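Local coordinates for protein ribokinase RBSK (Mycobacterium tuberculosis, PDB 3GO6) that probably catalyses the magnesium-dependent transfer of a phosphoryl group from ATP to O-5 of ribose, giving ribose 5-phosphate, at residues A[160-165]-A[190-195]. Sequence-based numbering, arbitrary orientation.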
# COMPACT_ATOMS: atom_id res chain seq x y z
N ALA A 160 -3.18 29.78 9.17
CA ALA A 160 -2.92 30.94 8.32
C ALA A 160 -4.01 31.16 7.27
O ALA A 160 -4.45 32.28 7.07
CB ALA A 160 -1.57 30.85 7.66
N ALA A 161 -4.44 30.09 6.60
CA ALA A 161 -5.54 30.20 5.63
C ALA A 161 -6.81 30.69 6.32
O ALA A 161 -7.53 31.55 5.79
CB ALA A 161 -5.79 28.87 4.95
N ALA A 162 -7.08 30.15 7.51
CA ALA A 162 -8.29 30.52 8.26
C ALA A 162 -8.31 32.00 8.62
O ALA A 162 -9.33 32.67 8.47
CB ALA A 162 -8.45 29.66 9.49
N ARG A 163 -7.17 32.51 9.09
CA ARG A 163 -7.07 33.93 9.48
C ARG A 163 -7.24 34.87 8.29
O ARG A 163 -7.93 35.89 8.39
CB ARG A 163 -5.75 34.22 10.20
CG ARG A 163 -5.75 33.72 11.63
CD ARG A 163 -4.34 33.67 12.20
NE ARG A 163 -4.40 33.40 13.64
CZ ARG A 163 -3.37 33.05 14.39
NH1 ARG A 163 -2.16 32.91 13.86
NH2 ARG A 163 -3.56 32.82 15.68
N ALA A 164 -6.63 34.51 7.15
CA ALA A 164 -6.83 35.25 5.90
C ALA A 164 -8.29 35.22 5.45
O ALA A 164 -8.90 36.26 5.18
CB ALA A 164 -5.93 34.71 4.81
N ALA A 165 -8.88 34.02 5.38
CA ALA A 165 -10.28 33.87 5.02
C ALA A 165 -11.19 34.70 5.92
O ALA A 165 -12.10 35.38 5.44
CB ALA A 165 -10.71 32.39 5.05
N ALA A 190 -9.26 26.37 16.48
CA ALA A 190 -10.59 26.13 17.08
C ALA A 190 -11.26 27.45 17.53
O ALA A 190 -12.47 27.64 17.35
CB ALA A 190 -10.49 25.14 18.23
N ALA A 191 -10.44 28.36 18.06
CA ALA A 191 -10.90 29.68 18.54
C ALA A 191 -11.64 30.48 17.48
O ALA A 191 -12.53 31.26 17.80
CB ALA A 191 -9.70 30.50 19.09
N ILE A 192 -11.28 30.26 16.21
CA ILE A 192 -11.84 31.05 15.12
C ILE A 192 -12.70 30.29 14.08
O ILE A 192 -13.33 30.92 13.23
CB ILE A 192 -10.75 31.90 14.38
CG1 ILE A 192 -9.69 31.00 13.72
CG2 ILE A 192 -10.07 32.89 15.35
CD1 ILE A 192 -8.77 31.75 12.75
N ALA A 193 -12.72 28.96 14.12
CA ALA A 193 -13.51 28.19 13.13
C ALA A 193 -15.00 28.51 13.23
O ALA A 193 -15.55 28.52 14.33
CB ALA A 193 -13.28 26.67 13.31
N ASP A 194 -15.64 28.74 12.09
CA ASP A 194 -17.07 28.92 11.99
C ASP A 194 -17.79 27.56 12.06
O ASP A 194 -18.79 27.40 12.78
CB ASP A 194 -17.46 29.65 10.70
CG ASP A 194 -16.94 31.10 10.66
OD1 ASP A 194 -17.09 31.82 11.68
OD2 ASP A 194 -16.38 31.53 9.61
N VAL A 195 -17.27 26.59 11.30
CA VAL A 195 -17.89 25.26 11.14
C VAL A 195 -16.78 24.25 11.30
O VAL A 195 -15.70 24.43 10.73
CB VAL A 195 -18.50 25.08 9.71
CG1 VAL A 195 -19.24 23.73 9.56
CG2 VAL A 195 -19.42 26.22 9.36
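Two neighbouring helices of the Rossmann-like alpha/beta domain of a PfkB-family kinase meet where Ile192, near the C-terminal end of helix 183-192, reaches across to Ala162 and Arg163 on helix 155-167. Helix 155-167 connects strand 146-149 to 171-175, and helix 183-192 connects 171-175 to 195-199, two successive beta-alpha-beta units whose strands lie parallel and adjacent in the large sheet. On the Ile192 side a single methyl, CD1, does the touching. Ile192 CD1 lies 3.9 Å from Ala162 CB and 3.8 Å from Arg163 CG, so it rests against two consecutive residues of the facing helix. The CB methyl of Ala162 points toward segment 190-195 from a buried position, while the Arg163 partner is the aliphatic CG of an exposed side chain. The isoleucine gets there with CG1 set between its backbone N and carbonyl carbon (chi1 63°) and CD1 carried onward by an extended second torsion, 168°. Arg163 is likewise extended from CG to NE, and its chain crosses that of Ile192 at roughly a right angle; it also touches Asp188 of helix 183-192. No hydrogen bond links the two segments, and they bury just 102 Å² between them; the nearest pair of CA atoms across them, Ala162 CA and Ala193 CA, is 7.5 Å apart. A polar link lies one helical turn on from Ala162, where the side-chain NE2 of Gln166 donates to Ile192 O. Deeper in, Ala162 also touches Leu189 of helix 183-192 and Val172 of strand 171-175, the strand between the two helices in sequence, while Ala161 and Ala165 pack on Leu147 of strand 146-149. After Ile192 the chain turns through Asp194, whose OD2 accepts from Val172 N, and enters strand 195-199 beside strand 171-175.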